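Local coordinates for endo-beta-1,4-glucanase (cellulase B) (Bacillus halodurans, PDB 4V2X), which probably hydrolyses beta-1,4-glucosidic bonds in beta-glucans such as cellulose, with a family 5 catalytic module followed by an Ig-like module and a CBM46 module, at residues 389-400 / 473-482; 413-424 / 461-469. All coordinates share one frame; numbering follows the deposited sequence. Where two conformers were deposited one is given.

Contact 1. Residues 389-400 / 473-482; sequences SVAESNFIYLKQ and WHFRVNTYRT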
# COMPACT_ATOMS: atom_id res chain seq x y z
N SER A 389 13.35 -32.54 27.85
CA SER A 389 13.45 -33.79 27.13
C SER A 389 12.05 -34.36 27.02
O SER A 389 11.25 -34.27 27.96
CB SER A 389 14.35 -34.76 27.88
OG SER A 389 15.63 -34.16 28.08
N VAL A 390 11.76 -34.95 25.87
CA VAL A 390 10.45 -35.52 25.61
C VAL A 390 10.63 -36.92 25.04
O VAL A 390 11.76 -37.40 24.93
CB VAL A 390 9.62 -34.63 24.66
CG1 VAL A 390 9.42 -33.26 25.29
CG2 VAL A 390 10.30 -34.47 23.30
N ALA A 391 9.54 -37.58 24.69
CA ALA A 391 9.62 -38.94 24.17
C ALA A 391 8.58 -39.17 23.08
O ALA A 391 7.68 -38.36 22.89
CB ALA A 391 9.45 -39.95 25.30
N GLU A 392 8.73 -40.29 22.37
CA GLU A 392 7.82 -40.65 21.30
C GLU A 392 6.36 -40.62 21.75
O GLU A 392 5.47 -40.26 20.97
CB GLU A 392 8.17 -42.02 20.71
CG GLU A 392 8.06 -43.18 21.68
CD GLU A 392 8.37 -44.51 21.02
OE1 GLU A 392 9.57 -44.83 20.89
OE2 GLU A 392 7.43 -45.23 20.65
N SER A 393 6.12 -41.00 23.00
CA SER A 393 4.78 -40.98 23.59
C SER A 393 4.87 -40.74 25.09
O SER A 393 5.93 -40.92 25.69
CB SER A 393 4.05 -42.31 23.34
OG SER A 393 3.92 -42.60 21.95
N ASN A 394 3.75 -40.38 25.69
CA ASN A 394 3.63 -40.31 27.15
C ASN A 394 2.90 -41.53 27.71
O ASN A 394 2.18 -41.44 28.70
CB ASN A 394 2.93 -39.02 27.58
CG ASN A 394 1.46 -39.03 27.24
OD1 ASN A 394 1.06 -39.52 26.19
ND2 ASN A 394 0.64 -38.49 28.14
N PHE A 395 3.09 -42.68 27.08
CA PHE A 395 2.40 -43.89 27.52
C PHE A 395 3.19 -45.13 27.16
O PHE A 395 4.00 -45.11 26.24
CB PHE A 395 0.98 -43.98 26.94
CG PHE A 395 0.92 -43.85 25.43
CD1 PHE A 395 1.31 -44.88 24.60
CD2 PHE A 395 0.45 -42.68 24.85
CE1 PHE A 395 1.26 -44.75 23.23
CE2 PHE A 395 0.39 -42.55 23.46
CZ PHE A 395 0.80 -43.59 22.65
N ILE A 396 2.92 -46.20 27.90
CA ILE A 396 3.42 -47.53 27.59
C ILE A 396 2.22 -48.47 27.73
O ILE A 396 1.65 -48.58 28.82
CB ILE A 396 4.54 -47.96 28.55
CG1 ILE A 396 5.77 -47.06 28.37
CG2 ILE A 396 4.90 -49.43 28.34
CD1 ILE A 396 6.80 -47.21 29.46
N TYR A 397 1.83 -49.10 26.62
CA TYR A 397 0.67 -49.98 26.61
C TYR A 397 1.07 -51.44 26.81
O TYR A 397 2.05 -51.90 26.22
CB TYR A 397 -0.11 -49.84 25.32
CG TYR A 397 -1.12 -48.74 25.31
CD1 TYR A 397 -2.36 -48.91 25.91
CD2 TYR A 397 -0.87 -47.53 24.68
CE1 TYR A 397 -3.32 -47.90 25.90
CE2 TYR A 397 -1.81 -46.51 24.66
CZ TYR A 397 -3.03 -46.70 25.27
OH TYR A 397 -3.98 -45.71 25.25
N LEU A 398 0.31 -52.14 27.64
CA LEU A 398 0.49 -53.56 27.89
C LEU A 398 -0.80 -54.30 27.55
O LEU A 398 -1.85 -53.99 28.10
CB LEU A 398 0.83 -53.78 29.36
CG LEU A 398 2.00 -52.97 29.91
CD1 LEU A 398 2.09 -53.13 31.42
CD2 LEU A 398 3.29 -53.38 29.24
N LYS A 399 -0.71 -55.29 26.66
CA LYS A 399 -1.89 -56.07 26.27
C LYS A 399 -2.24 -57.04 27.40
O LYS A 399 -1.42 -57.89 27.78
CB LYS A 399 -1.62 -56.84 24.97
CG LYS A 399 -2.80 -57.66 24.46
CD LYS A 399 -3.74 -56.86 23.58
CE LYS A 399 -4.67 -57.77 22.80
NZ LYS A 399 -3.97 -58.58 21.76
N GLN A 400 -3.44 -56.92 27.95
CA GLN A 400 -3.89 -57.79 29.03
C GLN A 400 -3.85 -59.23 28.55
O GLN A 400 -4.29 -59.53 27.43
CB GLN A 400 -5.31 -57.42 29.46
CG GLN A 400 -5.74 -58.03 30.79
CD GLN A 400 -7.24 -57.92 30.99
OE1 GLN A 400 -8.00 -58.30 30.12
NE2 GLN A 400 -7.66 -57.40 32.14
N TRP A 473 9.38 -36.16 32.30
CA TRP A 473 8.46 -36.75 31.33
C TRP A 473 7.76 -37.95 31.97
O TRP A 473 8.41 -38.81 32.57
CB TRP A 473 9.21 -37.18 30.06
CG TRP A 473 8.30 -37.67 28.97
CD1 TRP A 473 8.01 -38.97 28.68
CD2 TRP A 473 7.55 -36.87 28.05
NE1 TRP A 473 7.13 -39.04 27.62
CE2 TRP A 473 6.84 -37.76 27.21
CE3 TRP A 473 7.41 -35.49 27.84
CZ2 TRP A 473 6.00 -37.32 26.19
CZ3 TRP A 473 6.58 -35.05 26.81
CH2 TRP A 473 5.89 -35.96 26.00
N HIS A 474 6.44 -38.01 31.82
CA HIS A 474 5.64 -39.03 32.50
C HIS A 474 5.06 -40.03 31.53
O HIS A 474 4.31 -39.65 30.64
CB HIS A 474 4.50 -38.35 33.25
CG HIS A 474 4.95 -37.21 34.10
ND1 HIS A 474 5.50 -37.39 35.35
CD2 HIS A 474 4.93 -35.88 33.89
CE1 HIS A 474 5.79 -36.21 35.87
NE2 HIS A 474 5.46 -35.28 35.00
N PHE A 475 5.42 -41.31 31.68
CA PHE A 475 4.84 -42.39 30.90
C PHE A 475 3.71 -43.04 31.68
O PHE A 475 3.95 -43.66 32.72
CB PHE A 475 5.87 -43.47 30.59
CG PHE A 475 7.03 -43.01 29.75
CD1 PHE A 475 6.90 -42.90 28.36
CD2 PHE A 475 8.25 -42.72 30.33
CE1 PHE A 475 7.97 -42.48 27.59
CE2 PHE A 475 9.32 -42.31 29.56
CZ PHE A 475 9.18 -42.18 28.19
N ARG A 476 2.50 -42.93 31.16
CA ARG A 476 1.35 -43.59 31.76
C ARG A 476 1.40 -45.05 31.34
O ARG A 476 1.49 -45.36 30.15
CB ARG A 476 0.05 -42.95 31.30
CG ARG A 476 -0.08 -41.49 31.72
CD ARG A 476 -1.25 -40.80 31.05
NE ARG A 476 -2.52 -41.28 31.57
CZ ARG A 476 -3.04 -40.89 32.73
NH1 ARG A 476 -2.39 -40.01 33.47
NH2 ARG A 476 -4.19 -41.39 33.14
N VAL A 477 1.39 -45.96 32.32
CA VAL A 477 1.45 -47.39 32.04
C VAL A 477 0.02 -47.91 32.02
O VAL A 477 -0.67 -47.89 33.04
CB VAL A 477 2.30 -48.14 33.08
CG1 VAL A 477 2.27 -49.64 32.82
CG2 VAL A 477 3.73 -47.62 33.07
N ASN A 478 -0.42 -48.36 30.84
CA ASN A 478 -1.81 -48.69 30.57
C ASN A 478 -1.98 -50.14 30.16
O ASN A 478 -1.29 -50.61 29.27
CB ASN A 478 -2.35 -47.81 29.44
CG ASN A 478 -2.25 -46.33 29.75
OD1 ASN A 478 -2.35 -45.92 30.90
ND2 ASN A 478 -2.03 -45.52 28.71
N THR A 479 -2.91 -50.84 30.80
CA THR A 479 -3.28 -52.17 30.36
C THR A 479 -4.52 -52.08 29.49
O THR A 479 -5.47 -51.38 29.85
CB THR A 479 -3.55 -53.10 31.56
OG1 THR A 479 -2.36 -53.20 32.35
CG2 THR A 479 -3.96 -54.48 31.09
N TYR A 480 -4.51 -52.77 28.36
CA TYR A 480 -5.63 -52.74 27.42
C TYR A 480 -5.98 -54.12 26.88
O TYR A 480 -5.16 -55.05 26.91
CB TYR A 480 -5.32 -51.79 26.26
CG TYR A 480 -4.35 -52.37 25.23
CD1 TYR A 480 -2.98 -52.41 25.48
CD2 TYR A 480 -4.81 -52.89 24.03
CE1 TYR A 480 -2.10 -52.94 24.56
CE2 TYR A 480 -3.94 -53.43 23.10
CZ TYR A 480 -2.58 -53.44 23.37
OH TYR A 480 -1.69 -53.97 22.46
N ARG A 481 -7.22 -54.24 26.40
CA ARG A 481 -7.65 -55.34 25.54
C ARG A 481 -8.25 -54.73 24.28
O ARG A 481 -8.53 -53.53 24.24
CB ARG A 481 -8.74 -56.19 26.19
CG ARG A 481 -8.67 -56.29 27.69
CD ARG A 481 -9.88 -57.05 28.21
NE ARG A 481 -9.97 -58.38 27.61
CZ ARG A 481 -11.05 -58.89 27.03
NH1 ARG A 481 -12.19 -58.20 26.96
NH2 ARG A 481 -11.00 -60.11 26.52
N THR A 482 -8.48 -55.56 23.28
CA THR A 482 -9.12 -55.08 22.06
C THR A 482 -10.43 -54.38 22.44
O THR A 482 -11.24 -54.96 23.18
CB THR A 482 -9.37 -56.22 21.06
OG1 THR A 482 -8.11 -56.68 20.55
CG2 THR A 482 -10.23 -55.76 19.89
O HOH W 1 1.76 -38.21 30.88
O HOH W 2 -7.75 -60.43 28.71
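Strands 395-399 and 473-480 pair in parallel, from Phe-395 beside Arg-476 to Lys-399 beside Tyr-480, as the second half of a split first strand does with the last strand in many immunoglobulin-like folds. Six backbone hydrogen bonds zip them together; Ile-396 and Leu-398 each donate to one residue of the partner strand and accept from another. Before the ladder, side chains take over. Trp-473 holds CG opposite its backbone N (chi1 -175°), which lays the indole along residues 390-394. Val-390 CA sits over its six-membered ring, 4.1 Å from the centroid, in a CH-pi contact. In the ring plane, Trp-473 NE1 donates to Ser-393 O at 2.9 Å, reaching that carbonyl from above its plane. Ala-391 CB meets both this NE1 and, at 3.7 Å, Phe-475 CZ. A water links Asn-394 ND2 to His-474 O, while Asn-394 OD1 turns to Gln-333 outside the pair. Farther along, Tyr-397 directs its edge at the face of Tyr-480 in an offset edge-to-face pair, with planes at 90° and centroids 5.5 Å apart. A chi1 of 76°, with CG between backbone N and carbonyl carbon, swings the Tyr-480 ring over Lys-399, whose CA lies over its face and whose CD is 3.5 Å from Tyr-480 CE2. Leu-398 CD1 packs 3.8 Å from Val-477 CG1 beside helix 445-452, while the other face mixes aromatic rings with Arg-476, Asn-478 and Lys-399. The indole N-H thus gives Ser-393 O a partner ahead of the regular ladder, although the nearby buried Phe-395 N has none.

Contact 2. Residues 413-424 / 461-469; sequences LHGNELTGLRAN and GMVTAEFNR. With CA (calcium ion), chain C.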
# COMPACT_ATOMS: atom_id res chain seq x y z
N LEU A 413 16.26 -35.99 23.77
CA LEU A 413 16.90 -35.41 24.94
C LEU A 413 17.00 -33.89 24.91
O LEU A 413 17.01 -33.25 25.97
CB LEU A 413 18.28 -36.04 25.18
CG LEU A 413 18.24 -37.49 25.66
CD1 LEU A 413 19.63 -38.10 25.66
CD2 LEU A 413 17.60 -37.61 27.04
N HIS A 414 17.06 -33.30 23.71
CA HIS A 414 17.09 -31.84 23.57
C HIS A 414 18.23 -31.22 24.39
O HIS A 414 18.08 -30.15 24.98
CB HIS A 414 15.74 -31.21 23.97
CG HIS A 414 14.62 -31.51 23.03
ND1 HIS A 414 13.30 -31.54 23.43
CD2 HIS A 414 14.62 -31.78 21.70
CE1 HIS A 414 12.54 -31.83 22.39
NE2 HIS A 414 13.31 -31.98 21.33
N GLY A 415 19.37 -31.91 24.43
CA GLY A 415 20.56 -31.41 25.12
C GLY A 415 20.67 -31.72 26.60
O GLY A 415 21.64 -31.32 27.25
N ASN A 416 19.69 -32.44 27.15
CA ASN A 416 19.71 -32.82 28.55
C ASN A 416 20.22 -34.23 28.75
O ASN A 416 20.42 -34.97 27.78
CB ASN A 416 18.32 -32.70 29.16
CG ASN A 416 17.72 -31.32 28.96
OD1 ASN A 416 18.43 -30.31 28.99
ND2 ASN A 416 16.41 -31.28 28.76
N GLU A 417 20.42 -34.60 30.01
CA GLU A 417 20.82 -35.95 30.37
C GLU A 417 19.76 -36.55 31.28
O GLU A 417 19.17 -35.86 32.11
CB GLU A 417 22.18 -35.93 31.09
CG GLU A 417 23.29 -35.20 30.34
CD GLU A 417 23.76 -35.91 29.08
OE1 GLU A 417 23.38 -37.08 28.85
OE2 GLU A 417 24.53 -35.29 28.31
N LEU A 418 19.51 -37.85 31.10
CA LEU A 418 18.63 -38.59 32.00
C LEU A 418 19.34 -38.78 33.34
O LEU A 418 20.46 -39.29 33.37
CB LEU A 418 18.30 -39.96 31.39
CG LEU A 418 17.36 -40.85 32.20
CD1 LEU A 418 15.92 -40.36 32.08
CD2 LEU A 418 17.47 -42.30 31.72
N THR A 419 18.72 -38.34 34.43
CA THR A 419 19.33 -38.47 35.76
C THR A 419 18.73 -39.61 36.57
O THR A 419 19.36 -40.10 37.52
CB THR A 419 19.22 -37.16 36.56
OG1 THR A 419 17.86 -36.74 36.63
CG2 THR A 419 20.05 -36.07 35.90
N GLY A 420 17.53 -40.04 36.21
CA GLY A 420 16.89 -41.12 36.94
C GLY A 420 15.52 -41.47 36.40
O GLY A 420 15.00 -40.79 35.52
N LEU A 421 14.96 -42.55 36.93
CA LEU A 421 13.66 -43.04 36.54
C LEU A 421 12.94 -43.45 37.81
O LEU A 421 13.55 -44.00 38.73
CB LEU A 421 13.83 -44.25 35.61
CG LEU A 421 12.76 -44.50 34.56
CD1 LEU A 421 12.69 -43.33 33.59
CD2 LEU A 421 13.02 -45.80 33.82
N ARG A 422 11.65 -43.14 37.89
CA ARG A 422 10.83 -43.56 39.02
C ARG A 422 9.64 -44.35 38.50
O ARG A 422 9.11 -44.08 37.42
CB ARG A 422 10.34 -42.36 39.82
CG ARG A 422 11.46 -41.66 40.59
CD ARG A 422 10.95 -40.47 41.38
NE ARG A 422 12.06 -39.79 42.05
CZ ARG A 422 12.57 -40.13 43.22
NH1 ARG A 422 12.08 -41.15 43.92
NH2 ARG A 422 13.59 -39.44 43.72
N ALA A 423 9.22 -45.34 39.28
CA ALA A 423 8.02 -46.12 39.00
C ALA A 423 7.08 -45.87 40.15
O ALA A 423 7.38 -46.26 41.28
CB ALA A 423 8.35 -47.60 38.88
N ASN A 424 5.97 -45.20 39.88
CA ASN A 424 5.07 -44.76 40.95
C ASN A 424 5.84 -44.06 42.07
O ASN A 424 5.65 -44.35 43.25
CB ASN A 424 4.28 -45.95 41.52
CG ASN A 424 3.38 -46.63 40.49
OD1 ASN A 424 3.13 -46.10 39.41
ND2 ASN A 424 2.88 -47.80 40.85
N GLY A 461 -0.36 -47.12 36.49
CA GLY A 461 0.66 -46.37 37.21
C GLY A 461 1.48 -45.56 36.25
O GLY A 461 1.08 -45.36 35.10
N MET A 462 2.65 -45.12 36.70
CA MET A 462 3.47 -44.20 35.93
C MET A 462 4.95 -44.52 36.06
O MET A 462 5.41 -44.89 37.13
CB MET A 462 3.23 -42.77 36.42
CG MET A 462 3.82 -41.69 35.54
SD MET A 462 3.38 -40.07 36.20
CE MET A 462 1.67 -40.37 36.63
N VAL A 463 5.68 -44.37 34.95
CA VAL A 463 7.14 -44.38 34.96
C VAL A 463 7.54 -42.94 34.63
O VAL A 463 7.15 -42.41 33.59
CB VAL A 463 7.73 -45.36 33.94
CG1 VAL A 463 9.23 -45.17 33.83
CG2 VAL A 463 7.39 -46.79 34.33
N THR A 464 8.28 -42.31 35.53
CA THR A 464 8.67 -40.91 35.35
C THR A 464 10.15 -40.82 35.04
O THR A 464 10.98 -41.33 35.79
CB THR A 464 8.35 -40.08 36.60
OG1 THR A 464 6.94 -40.13 36.83
CG2 THR A 464 8.79 -38.62 36.41
N ALA A 465 10.46 -40.19 33.91
CA ALA A 465 11.84 -39.91 33.53
C ALA A 465 12.25 -38.55 34.03
O ALA A 465 11.57 -37.55 33.76
CB ALA A 465 12.02 -39.99 32.02
N GLU A 466 13.37 -38.53 34.75
CA GLU A 466 13.92 -37.31 35.36
C GLU A 466 15.17 -36.91 34.60
O GLU A 466 15.98 -37.77 34.22
CB GLU A 466 14.26 -37.55 36.83
CG GLU A 466 13.06 -37.91 37.69
CD GLU A 466 13.43 -38.31 39.10
OE1 GLU A 466 14.55 -38.81 39.31
OE2 GLU A 466 12.58 -38.15 40.00
N PHE A 467 15.32 -35.61 34.36
CA PHE A 467 16.44 -35.08 33.60
C PHE A 467 17.16 -33.99 34.39
O PHE A 467 16.61 -33.42 35.34
CB PHE A 467 15.94 -34.54 32.25
CG PHE A 467 15.18 -35.56 31.45
CD1 PHE A 467 15.87 -36.45 30.62
CD2 PHE A 467 13.81 -35.66 31.55
CE1 PHE A 467 15.19 -37.41 29.90
CE2 PHE A 467 13.12 -36.62 30.83
CZ PHE A 467 13.81 -37.50 30.01
N ASN A 468 18.41 -33.71 34.01
CA ASN A 468 19.21 -32.73 34.73
C ASN A 468 18.67 -31.30 34.57
O ASN A 468 18.88 -30.45 35.43
CB ASN A 468 20.69 -32.80 34.32
CG ASN A 468 20.93 -32.41 32.88
OD1 ASN A 468 20.06 -32.56 32.01
ND2 ASN A 468 22.13 -31.93 32.60
N ARG A 469 17.99 -31.05 33.46
CA ARG A 469 17.30 -29.79 33.22
C ARG A 469 15.90 -30.07 32.68
O ARG A 469 15.66 -31.12 32.08
CB ARG A 469 18.05 -28.96 32.19
CG ARG A 469 19.50 -28.66 32.56
CD ARG A 469 20.19 -27.80 31.51
NE ARG A 469 20.26 -28.47 30.21
CZ ARG A 469 20.68 -27.88 29.09
NH1 ARG A 469 21.09 -26.62 29.09
NH2 ARG A 469 20.71 -28.57 27.96
CA CA C . 15.21 -32.67 37.10
O HOH W 3 22.89 -31.24 29.83
O HOH W 4 17.04 -37.95 38.86
O HOH W 5 16.61 -34.50 38.04
O HOH W 6 14.43 -37.16 42.17
O HOH W 7 13.54 -33.32 35.23
O HOH W 8 17.10 -31.38 37.72
O HOH W 9 15.08 -30.74 35.76
O HOH W 10 13.34 -31.25 38.09
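Leu-418 to Ala-423 pairs antiparallel with Val-463 to Phe-467, and a classic beta bulge offsets the register by one residue. At the bulge, Glu-466 O accepts from Thr-419 N at 2.8 Å and, weakly, from Gly-420 N. Glu-466 N returns a bond to Gly-420 O, and Arg-422 and Thr-464 bond each other both ways. Side-chain amides extend the pairing at both ends. Asn-424 OD1 takes the N-H of Met-462 at 2.9 Å, nearly straight out from its carbonyl, while Asn-468 OD1 takes that of Glu-417, which comes from above the amide plane. Past it, Arg-469 lies across Asn-416, guanidinium and amide planes 88° apart; its NE and NH2 reach OD1, and NH2 also Gly-415 O, all weakly. Asn-416 ND2 is held by Ser-389 OG and Arg-387 O.

The charged pair is Arg-422 with Glu-466. The arginine chain is extended from CG to NE, and Arg-422 NE forms a salt bridge with Glu-466 OE2 at 2.7 Å, meeting it on the syn side, in the guanidinium plane but 29° out of the carboxylate plane. A water joins NH2 to the same OE2, and NH1 bonds Gly-425 O. With the guanidinium gone, as in an alanine at this position, Glu-466 would probably lose its cation and Gly-425 O this donor.

One metal bond adds to this: Phe-467 O binds a calcium ion at 2.4 Å, together with five waters, one also bonded to Thr-419 OG1, and two atoms from elsewhere in the structure.

Apolar contacts gather on the opposite face. Leu-418 CD1 touches Phe-467 CE1 at 3.7 Å and Ala-465 CB at 3.9 Å, and Leu-421 CG rests 3.7 Å from Val-463 CG1. Strand 434-437 covers Leu-418 and Leu-421, helix 445-452 covers Ala-423 and Val-463, and strand 473-480 flanks 461-467 within the sheet.

After the N-terminal catalytic barrel, the chain enters the Ig-like module at 389-400, passes 413-424 and helix 445-452, returns through 461-469 and leaves along 473-482 toward the CBM46 module. Contact 1 joins the first and last of these segments, closing a loop of 72 residues; contact 2 closes a shorter one of 36 wholly within it, so the two nest without crossing. Strands 458-467 and 473-480 are sequential and adjacent, placing both contacts in one mixed sheet, ordered 395-399, 473-480, 458-467, 418-423. Phe-475 N, 2.8 Å from Val-463 O, probably bonds between them, as does Ser-389 OG with Leu-413 O near the module's entrance.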